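Local coordinates for protein cytochrome (Paracoccus pantotrophus, PDB 2XTS) that probably transfers electrons through its covalently bound heme c, as the cytochrome subunit SoxD (here its N-terminal part) of the sulfane dehydrogenase SoxCD, at residues A40-N45 with A115-S120; N121-D126 with V139-E144; D126-V129 with E133-T136. All blocks are in the same frame, centred on the assembly; numbering follows the deposited sequence.

Contact 1 (A40-N45 with A115-S120); sequences ALFADN and AFLLYS. With HEC (heme c), chain U.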
loop_
_atom_site.group_PDB
_atom_site.type_symbol
_atom_site.label_atom_id
_atom_site.label_comp_id
_atom_site.label_asym_id
_atom_site.label_seq_id
_atom_site.Cartn_x
_atom_site.Cartn_y
_atom_site.Cartn_z
ATOM N N ALA D 40 4.976 -8.968 -50.954
ATOM C CA ALA D 40 5.845 -7.799 -51.030
ATOM C C ALA D 40 5.780 -6.954 -49.763
ATOM O O ALA D 40 6.806 -6.546 -49.223
ATOM C CB ALA D 40 5.518 -6.955 -52.281
ATOM N N LEU D 41 4.571 -6.703 -49.275
ATOM C CA LEU D 41 4.416 -5.986 -48.007
ATOM C C LEU D 41 5.039 -6.743 -46.838
ATOM O O LEU D 41 5.663 -6.143 -45.963
ATOM C CB LEU D 41 2.944 -5.746 -47.711
ATOM C CG LEU D 41 2.249 -4.671 -48.564
ATOM C CD1 LEU D 41 0.737 -4.802 -48.480
ATOM C CD2 LEU D 41 2.702 -3.264 -48.138
ATOM N N PHE D 42 4.908 -8.066 -46.854
ATOM C CA PHE D 42 5.425 -8.902 -45.784
ATOM C C PHE D 42 6.956 -8.833 -45.797
ATOM O O PHE D 42 7.620 -8.688 -44.761
ATOM C CB PHE D 42 4.937 -10.352 -45.925
ATOM C CG PHE D 42 4.935 -11.112 -44.641
ATOM C CD1 PHE D 42 3.845 -10.990 -43.798
ATOM C CD2 PHE D 42 5.994 -11.927 -44.260
ATOM C CE1 PHE D 42 3.793 -11.672 -42.602
ATOM C CE2 PHE D 42 5.947 -12.624 -43.054
ATOM C CZ PHE D 42 4.858 -12.490 -42.238
ATOM N N ALA D 43 7.533 -8.922 -46.997
ATOM C CA ALA D 43 8.976 -8.782 -47.149
ATOM C C ALA D 43 9.491 -7.471 -46.553
ATOM O O ALA D 43 10.532 -7.440 -45.879
ATOM C CB ALA D 43 9.360 -8.881 -48.638
ATOM N N ASP D 44 8.777 -6.371 -46.787
ATOM C CA ASP D 44 9.239 -5.064 -46.365
ATOM C C ASP D 44 9.010 -4.789 -44.884
ATOM O O ASP D 44 9.755 -4.041 -44.271
ATOM C CB ASP D 44 8.551 -3.948 -47.177
ATOM C CG ASP D 44 9.004 -3.886 -48.626
ATOM O OD1 ASP D 44 10.099 -4.369 -48.962
ATOM O OD2 ASP D 44 8.227 -3.340 -49.435
ATOM N N ASN D 45 7.951 -5.373 -44.313
ATOM C CA ASN D 45 7.471 -4.973 -42.989
ATOM C C ASN D 45 7.397 -6.039 -41.913
ATOM O O ASN D 45 7.216 -5.696 -40.753
ATOM C CB ASN D 45 6.074 -4.385 -43.117
ATOM C CG ASN D 45 6.049 -3.193 -44.000
ATOM O OD1 ASN D 45 6.496 -2.119 -43.611
ATOM N ND2 ASN D 45 5.515 -3.352 -45.192
ATOM N N ALA D 115 -4.284 -12.035 -47.080
ATOM C CA ALA D 115 -4.267 -12.981 -48.196
ATOM C C ALA D 115 -2.965 -13.780 -48.237
ATOM O O ALA D 115 -2.968 -14.989 -48.427
ATOM C CB ALA D 115 -4.477 -12.246 -49.522
ATOM N N PHE D 116 -1.842 -13.091 -48.052
ATOM C CA PHE D 116 -0.537 -13.770 -48.036
ATOM C C PHE D 116 -0.414 -14.766 -46.866
ATOM O O PHE D 116 0.177 -15.831 -47.012
ATOM C CB PHE D 116 0.603 -12.737 -47.954
ATOM C CG PHE D 116 1.955 -13.355 -47.825
ATOM C CD1 PHE D 116 2.519 -14.018 -48.901
ATOM C CD2 PHE D 116 2.645 -13.303 -46.615
ATOM C CE1 PHE D 116 3.746 -14.622 -48.798
ATOM C CE2 PHE D 116 3.894 -13.926 -46.509
ATOM C CZ PHE D 116 4.436 -14.577 -47.612
ATOM N N LEU D 117 -0.930 -14.405 -45.694
ATOM C CA LEU D 117 -0.911 -15.333 -44.557
ATOM C C LEU D 117 -1.794 -16.554 -44.847
ATOM O O LEU D 117 -1.446 -17.675 -44.500
ATOM C CB LEU D 117 -1.308 -14.618 -43.257
ATOM C CG LEU D 117 -0.265 -13.621 -42.741
ATOM C CD1 LEU D 117 -0.886 -12.852 -41.598
ATOM C CD2 LEU D 117 1.013 -14.331 -42.313
ATOM N N LEU D 118 -2.937 -16.354 -45.498
ATOM C CA LEU D 118 -3.741 -17.507 -45.925
ATOM C C LEU D 118 -2.926 -18.398 -46.870
ATOM O O LEU D 118 -2.913 -19.607 -46.738
ATOM C CB LEU D 118 -5.022 -17.065 -46.618
ATOM C CG LEU D 118 -6.104 -16.519 -45.707
ATOM C CD1 LEU D 118 -7.179 -15.804 -46.509
ATOM C CD2 LEU D 118 -6.708 -17.623 -44.836
ATOM N N TYR D 119 -2.276 -17.794 -47.855
ATOM C CA TYR D 119 -1.475 -18.561 -48.804
ATOM C C TYR D 119 -0.335 -19.310 -48.105
ATOM O O TYR D 119 -0.074 -20.480 -48.379
ATOM C CB TYR D 119 -0.897 -17.621 -49.861
ATOM C CG TYR D 119 0.151 -18.273 -50.736
ATOM C CD1 TYR D 119 -0.229 -19.183 -51.713
ATOM C CD2 TYR D 119 1.518 -18.029 -50.542
ATOM C CE1 TYR D 119 0.724 -19.804 -52.510
ATOM C CE2 TYR D 119 2.461 -18.658 -51.324
ATOM C CZ TYR D 119 2.048 -19.543 -52.306
ATOM O OH TYR D 119 2.978 -20.165 -53.088
ATOM N N SER D 120 0.326 -18.642 -47.169
ATOM C CA SER D 120 1.442 -19.237 -46.459
ATOM C C SER D 120 1.029 -20.431 -45.585
ATOM O O SER D 120 1.836 -21.323 -45.290
ATOM C CB SER D 120 2.137 -18.187 -45.616
ATOM O OG SER D 120 2.715 -17.160 -46.385
HETATM FE FE HEC U . 4.326 -9.711 -35.694
HETATM C CHA HEC U . 2.759 -11.377 -33.182
HETATM C CHB HEC U . 1.812 -10.496 -37.803
HETATM C CHC HEC U . 5.722 -7.743 -38.043
HETATM C CHD HEC U . 7.097 -9.445 -33.806
HETATM N NA HEC U . 2.633 -10.731 -35.524
HETATM C C1A HEC U . 2.185 -11.419 -34.415
HETATM C C2A HEC U . 0.963 -12.150 -34.749
HETATM C C3A HEC U . 0.696 -11.910 -36.043
HETATM C C4A HEC U . 1.740 -11.012 -36.532
HETATM C CMA HEC U . -0.496 -12.416 -36.873
HETATM C CAA HEC U . 0.173 -13.038 -33.758
HETATM C CBA HEC U . 0.764 -14.448 -33.671
HETATM C CGA HEC U . -0.005 -15.380 -32.789
HETATM O O1A HEC U . -0.617 -14.924 -31.833
HETATM O O2A HEC U . 0.051 -16.590 -33.117
HETATM N NB HEC U . 3.828 -9.191 -37.536
HETATM C C1B HEC U . 2.735 -9.591 -38.246
HETATM C C2B HEC U . 2.683 -8.809 -39.469
HETATM C C3B HEC U . 3.766 -8.061 -39.536
HETATM C C4B HEC U . 4.499 -8.260 -38.324
HETATM C CMB HEC U . 1.609 -9.089 -40.556
HETATM C CAB HEC U . 4.142 -7.063 -40.639
HETATM C CBB HEC U . 2.977 -6.070 -40.876
HETATM N NC HEC U . 6.078 -8.764 -35.899
HETATM C C1C HEC U . 6.506 -8.013 -36.968
HETATM C C2C HEC U . 7.840 -7.548 -36.727
HETATM C C3C HEC U . 8.221 -8.075 -35.566
HETATM C C4C HEC U . 7.124 -8.844 -35.030
HETATM C CMC HEC U . 8.680 -6.710 -37.723
HETATM C CAC HEC U . 9.572 -7.991 -34.864
HETATM C CBC HEC U . 10.286 -6.697 -34.632
HETATM N ND HEC U . 4.823 -10.270 -33.845
HETATM C C1D HEC U . 6.003 -9.986 -33.197
HETATM C C2D HEC U . 5.963 -10.373 -31.828
HETATM C C3D HEC U . 4.631 -10.940 -31.646
HETATM C C4D HEC U . 4.002 -10.886 -32.915
HETATM C CMD HEC U . 6.999 -10.222 -30.724
HETATM C CAD HEC U . 4.068 -11.469 -30.338
HETATM C CBD HEC U . 3.368 -10.327 -29.600
HETATM C CGD HEC U . 2.780 -10.743 -28.292
HETATM O O1D HEC U . 2.697 -11.956 -28.006
HETATM O O2D HEC U . 2.256 -9.849 -27.588
#
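Phe42 and Phe116 meet where helix 35-45 packs against helix 107-120. This is the contact between the first and last helices of the class I cytochrome c fold. Both segments are helical throughout, and all three touching residues are buried.

The contact is apolar. Phe116 presents CE2 over one face of the Phe42 ring, near its rim, 3.5 Å from Phe42 CG. The ring planes meet obliquely, at 44°, and the centroids of the Phe42 and Phe116 rings are 5.1 Å apart. The pair is therefore neither a parallel stack nor a T-shaped one. Phe42 carries CG opposite its backbone N (chi1 -156°), which sends the ring out towards helix 107-120. Leu117 adds one methyl: its CD2 lies 3.9 Å from Phe42 CE1.

The same atom, Phe42 CE1, also lies 4.0 Å from the heme methyl CMB. Phe42 thus lies between helix 107-120 and the heme, close to the side chains of Cys46, which holds the heme covalently, and His50, an axial ligand of the iron. Asn45 also lines the pocket, its backbone O 3.4 Å from heme CAB. Elsewhere the heme is hydrogen-bonded by residues of the sulfite dehydrogenase chain, among them Arg240 and His76 of that chain.

Two polar side chains, those of Asn45 and Ser120, bond back to their own helices. Asn45 ND2 donates to Leu41 O at 2.9 Å, and that carbonyl also takes Asn45 N. Ser120 OG sits 3.3 Å above one face of the Phe116 ring, off towards the rim. It hydrogen-bonds to Phe116 O at 2.9 Å from above the carbonyl plane, 37° out of it, while Ser120 N reaches the same oxygen from the opposite face.

Contact 2 (N121-D126 with V139-E144); sequences NGLVED and VLPNAE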
loop_
_atom_site.group_PDB
_atom_site.type_symbol
_atom_site.label_atom_id
_atom_site.label_comp_id
_atom_site.label_asym_id
_atom_site.label_seq_id
_atom_site.Cartn_x
_atom_site.Cartn_y
_atom_site.Cartn_z
ATOM N N ASN D 121 -0.239 -20.455 -45.196
ATOM C CA ASN D 121 -0.837 -21.548 -44.438
ATOM C C ASN D 121 -1.495 -22.587 -45.346
ATOM O O ASN D 121 -2.140 -23.501 -44.866
ATOM C CB ASN D 121 -1.863 -20.986 -43.435
ATOM C CG ASN D 121 -1.215 -20.523 -42.164
ATOM O OD1 ASN D 121 -0.937 -21.341 -41.286
ATOM N ND2 ASN D 121 -0.981 -19.214 -42.040
ATOM N N GLY D 122 -1.328 -22.447 -46.653
ATOM C CA GLY D 122 -1.807 -23.452 -47.595
ATOM C C GLY D 122 -3.302 -23.447 -47.789
ATOM O O GLY D 122 -3.884 -24.460 -48.215
ATOM N N LEU D 123 -3.939 -22.308 -47.515
ATOM C CA LEU D 123 -5.406 -22.238 -47.496
ATOM C C LEU D 123 -6.040 -21.614 -48.741
ATOM O O LEU D 123 -7.257 -21.740 -48.953
ATOM C CB LEU D 123 -5.887 -21.493 -46.250
ATOM C CG LEU D 123 -5.472 -22.157 -44.942
ATOM C CD1 LEU D 123 -5.816 -21.226 -43.759
ATOM C CD2 LEU D 123 -6.084 -23.555 -44.781
ATOM N N VAL D 124 -5.230 -20.887 -49.512
ATOM C CA VAL D 124 -5.645 -20.315 -50.787
ATOM C C VAL D 124 -4.481 -20.453 -51.763
ATOM O O VAL D 124 -3.336 -20.675 -51.342
ATOM C CB VAL D 124 -6.056 -18.820 -50.643
ATOM C CG1 VAL D 124 -7.209 -18.640 -49.660
ATOM C CG2 VAL D 124 -4.878 -17.950 -50.257
ATOM N N GLU D 125 -4.776 -20.317 -53.058
ATOM C CA GLU D 125 -3.752 -20.321 -54.091
ATOM C C GLU D 125 -3.100 -18.943 -54.206
ATOM O O GLU D 125 -3.597 -17.933 -53.665
ATOM C CB GLU D 125 -4.342 -20.740 -55.446
ATOM C CG GLU D 125 -5.011 -22.113 -55.455
ATOM C CD GLU D 125 -4.068 -23.243 -55.070
ATOM O OE1 GLU D 125 -2.870 -23.174 -55.401
ATOM O OE2 GLU D 125 -4.524 -24.211 -54.417
ATOM N N ASP D 126 -2.010 -18.877 -54.960
ATOM C CA ASP D 126 -1.176 -17.665 -55.009
ATOM C C ASP D 126 -1.770 -16.515 -55.806
ATOM O O ASP D 126 -1.179 -15.451 -55.860
ATOM C CB ASP D 126 0.259 -17.959 -55.491
ATOM C CG ASP D 126 0.333 -18.500 -56.906
ATOM O OD1 ASP D 126 -0.660 -18.463 -57.666
ATOM O OD2 ASP D 126 1.446 -18.955 -57.250
ATOM N N VAL D 139 -13.122 -19.860 -44.158
ATOM C CA VAL D 139 -13.319 -20.612 -42.924
ATOM C C VAL D 139 -11.978 -21.242 -42.608
ATOM O O VAL D 139 -11.430 -21.966 -43.428
ATOM C CB VAL D 139 -14.426 -21.684 -43.072
ATOM C CG1 VAL D 139 -14.581 -22.475 -41.779
ATOM C CG2 VAL D 139 -15.748 -21.037 -43.471
ATOM N N LEU D 140 -11.442 -20.950 -41.429
ATOM C CA LEU D 140 -10.159 -21.498 -41.027
ATOM C C LEU D 140 -10.294 -22.938 -40.543
ATOM O O LEU D 140 -11.358 -23.332 -40.024
ATOM C CB LEU D 140 -9.518 -20.626 -39.933
ATOM C CG LEU D 140 -9.116 -19.212 -40.352
ATOM C CD1 LEU D 140 -8.372 -18.528 -39.222
ATOM C CD2 LEU D 140 -8.288 -19.225 -41.647
ATOM N N PRO D 141 -9.203 -23.718 -40.663
ATOM C CA PRO D 141 -9.276 -25.120 -40.283
ATOM C C PRO D 141 -9.807 -25.376 -38.870
ATOM O O PRO D 141 -10.529 -26.345 -38.655
ATOM C CB PRO D 141 -7.817 -25.576 -40.396
ATOM C CG PRO D 141 -7.309 -24.788 -41.551
ATOM C CD PRO D 141 -7.944 -23.417 -41.369
ATOM N N ASN D 142 -9.392 -24.561 -37.898
ATOM C CA ASN D 142 -9.776 -24.782 -36.506
ATOM C C ASN D 142 -10.977 -23.945 -36.045
ATOM O O ASN D 142 -11.131 -23.685 -34.845
ATOM C CB ASN D 142 -8.581 -24.569 -35.571
ATOM C CG ASN D 142 -8.686 -25.358 -34.298
ATOM O OD1 ASN D 142 -9.139 -26.496 -34.323
ATOM N ND2 ASN D 142 -8.198 -24.810 -33.203
ATOM N N ALA D 143 -11.817 -23.521 -36.990
ATOM C CA ALA D 143 -13.029 -22.764 -36.673
ATOM C C ALA D 143 -13.893 -23.395 -35.597
ATOM O O ALA D 143 -14.531 -22.686 -34.832
ATOM C CB ALA D 143 -13.864 -22.577 -37.933
ATOM N N GLU D 144 -13.910 -24.722 -35.531
ATOM C CA GLU D 144 -14.779 -25.455 -34.583
ATOM C C GLU D 144 -13.994 -26.033 -33.410
ATOM O O GLU D 144 -14.473 -26.905 -32.695
ATOM C CB GLU D 144 -15.582 -26.555 -35.301
ATOM C CG GLU D 144 -16.515 -26.023 -36.381
ATOM C CD GLU D 144 -17.292 -27.119 -37.095
ATOM O OE1 GLU D 144 -17.406 -28.242 -36.552
ATOM O OE2 GLU D 144 -17.789 -26.842 -38.207
#
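The Pro141 ring, met by Leu123, is the one ring in this contact, and it is puckered (C-gamma exo) rather than flat. Leu123 reaches its CG and CD atoms. Leu123 CD2 lies 3.7 Å from Pro141 CG, and Leu123 CD1 is 3.9 Å from Pro141 CD. No aromatic ring or amide takes part.

Leu123 CD1 also meets a methyl: it stands 3.8 Å from Leu140 CD2, and the two leucine side chains cross at about a right angle. Leu123 holds CG opposite its carbonyl carbon (chi1 -61°), and this carries both methyls across to the other loop. The contact is purely van der Waals and only partly buried. An alanine here would lack CG and both methyls, which would probably open a gap beside Pro141 and leave Leu140 CD2 without this neighbour.

Both loops are shaped by backbone turns. Gly122, with positive phi, is the C-prime residue of a Schellman motif that ends helix 107-120, with Leu123 N bonded to Leu118 O. Residues 140-143 form a type I turn, closed by Ala143 N to Leu140 O.

Leu118 of helix 107-120 touches both Leu123 and Leu140. Leu140 also packs on the heme-binding Trp83. The contact thus joins the loop that follows helix 107-120 to the loop between strands 129-131 and 146-148.

Contact 3 (D126-V129 with E133-T136); sequences DDFV and ENFT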
loop_
_atom_site.group_PDB
_atom_site.type_symbol
_atom_site.label_atom_id
_atom_site.label_comp_id
_atom_site.label_asym_id
_atom_site.label_seq_id
_atom_site.Cartn_x
_atom_site.Cartn_y
_atom_site.Cartn_z
ATOM N N ASP D 126 -2.010 -18.877 -54.960
ATOM C CA ASP D 126 -1.176 -17.665 -55.009
ATOM C C ASP D 126 -1.770 -16.515 -55.806
ATOM O O ASP D 126 -1.179 -15.451 -55.860
ATOM C CB ASP D 126 0.259 -17.959 -55.491
ATOM C CG ASP D 126 0.333 -18.500 -56.906
ATOM O OD1 ASP D 126 -0.660 -18.463 -57.666
ATOM O OD2 ASP D 126 1.446 -18.955 -57.250
ATOM N N ASP D 127 -2.917 -16.745 -56.433
ATOM C CA ASP D 127 -3.637 -15.693 -57.144
ATOM C C ASP D 127 -4.864 -15.179 -56.395
ATOM O O ASP D 127 -5.623 -14.391 -56.921
ATOM C CB ASP D 127 -4.014 -16.145 -58.566
ATOM C CG ASP D 127 -4.926 -17.365 -58.596
ATOM O OD1 ASP D 127 -5.137 -18.042 -57.555
ATOM O OD2 ASP D 127 -5.435 -17.677 -59.707
ATOM N N PHE D 128 -5.025 -15.577 -55.129
ATOM C CA PHE D 128 -6.195 -15.196 -54.363
ATOM C C PHE D 128 -6.226 -13.699 -54.062
ATOM O O PHE D 128 -5.195 -13.096 -53.726
ATOM C CB PHE D 128 -6.218 -16.015 -53.086
ATOM C CG PHE D 128 -7.419 -15.756 -52.205
ATOM C CD1 PHE D 128 -8.676 -16.253 -52.537
ATOM C CD2 PHE D 128 -7.287 -15.049 -51.012
ATOM C CE1 PHE D 128 -9.769 -16.028 -51.710
ATOM C CE2 PHE D 128 -8.371 -14.824 -50.188
ATOM C CZ PHE D 128 -9.602 -15.318 -50.536
ATOM N N VAL D 129 -7.419 -13.120 -54.198
ATOM C CA VAL D 129 -7.715 -11.741 -53.851
ATOM C C VAL D 129 -8.728 -11.711 -52.704
ATOM O O VAL D 129 -9.856 -12.203 -52.826
ATOM C CB VAL D 129 -8.292 -10.955 -55.046
ATOM C CG1 VAL D 129 -8.439 -9.502 -54.692
ATOM C CG2 VAL D 129 -7.396 -11.107 -56.256
ATOM N N GLU D 133 -15.908 -8.036 -49.516
ATOM C CA GLU D 133 -17.068 -8.830 -49.912
ATOM C C GLU D 133 -16.910 -10.335 -49.765
ATOM O O GLU D 133 -17.888 -11.015 -49.490
ATOM C CB GLU D 133 -17.446 -8.520 -51.357
ATOM C CG GLU D 133 -17.963 -7.120 -51.604
ATOM C CD GLU D 133 -18.448 -6.950 -53.033
ATOM O OE1 GLU D 133 -17.606 -6.974 -53.958
ATOM O OE2 GLU D 133 -19.673 -6.818 -53.241
ATOM N N ASN D 134 -15.707 -10.867 -49.973
ATOM C CA ASN D 134 -15.508 -12.317 -49.873
ATOM C C ASN D 134 -14.856 -12.781 -48.560
ATOM O O ASN D 134 -14.708 -13.977 -48.342
ATOM C CB ASN D 134 -14.726 -12.870 -51.087
ATOM C CG ASN D 134 -13.261 -12.496 -51.076
ATOM O OD1 ASN D 134 -12.799 -11.860 -50.162
ATOM N ND2 ASN D 134 -12.535 -12.886 -52.108
ATOM N N PHE D 135 -14.533 -11.834 -47.683
ATOM C CA PHE D 135 -13.791 -12.116 -46.471
ATOM C C PHE D 135 -14.478 -13.194 -45.624
ATOM O O PHE D 135 -13.814 -14.141 -45.157
ATOM C CB PHE D 135 -13.661 -10.819 -45.676
ATOM C CG PHE D 135 -12.730 -10.901 -44.484
ATOM C CD1 PHE D 135 -13.163 -11.412 -43.260
ATOM C CD2 PHE D 135 -11.424 -10.435 -44.576
ATOM C CE1 PHE D 135 -12.315 -11.429 -42.170
ATOM C CE2 PHE D 135 -10.574 -10.450 -43.462
ATOM C CZ PHE D 135 -11.024 -10.973 -42.289
ATOM N N THR D 136 -15.787 -13.056 -45.423
ATOM C CA THR D 136 -16.509 -13.986 -44.548
ATOM C C THR D 136 -16.774 -15.345 -45.181
ATOM O O THR D 136 -17.294 -16.228 -44.509
ATOM C CB THR D 136 -17.827 -13.396 -44.030
ATOM O OG1 THR D 136 -18.688 -13.078 -45.134
ATOM C CG2 THR D 136 -17.562 -12.152 -43.174
#
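Asn134 reaches back to Val129 and closes a short excursion of the chain around strand 129-131. Its ND2 donates to Val129 O at 2.9 Å. The bond is fairly straight, with an N-H...O angle of 161°. The donor lies in the carbonyl plane, at a C=O...N angle of 158°. The oxygen in turn lies close to the amide plane of Asn134.

Phe128 stands beside this bond. Its CZ is 4.1 Å from Asn134 ND2. The ring and the amide come from opposite directions, and their planes are nearly parallel. The nitrogen approaches the ring obliquely, and N-H bonds lying in a parallel plane do not point at the ring face. The pair is therefore plain packing.

The next shell fixes the amide. Asn134 OD1 accepts a hydrogen bond from Thr131 N. Chi1 of Asn134 is 72°, with CG between the backbone N and the carbonyl carbon, and this turns the amide towards the strand. Phe128 is held through its backbone, which hydrogen-bonds with Val35, and its ring packs on Leu118 of helix 107-120. On the other segment Phe135 points away from the contact and packs on Tyr111, Leu86 and Tyr90 of helices 107-120 and 86-96.

The contact lies at the surface, away from the heme. One amide serves two main-chain groups, a carbonyl and an N-H. This pairing sets which end of the amide is nitrogen and resists a flip. As both groups are uncharged, the link should depend little on pH.

Overall arrangement
The three contacts all involve helix 107-120 or the chain that follows it. Contact 1 closes at the end of that helix, and contact 2 opens with the next residue. Contacts 2 and 3 start from the same stretch of chain and share Asp126. The centres of contacts 1 and 2 lie about 15 Å apart. Contact 3 is centred about 14 Å from contact 1 and about 12 Å from contact 2. Tyr119 packs on Asp126, and Ala115 lies against Phe128. Contact 1 holds pocket residues beside the heme. Strand 129-131 pairs antiparallel with strand 32-34, just before helix 35-45. The later chain is thereby folded back on the heme-binding part.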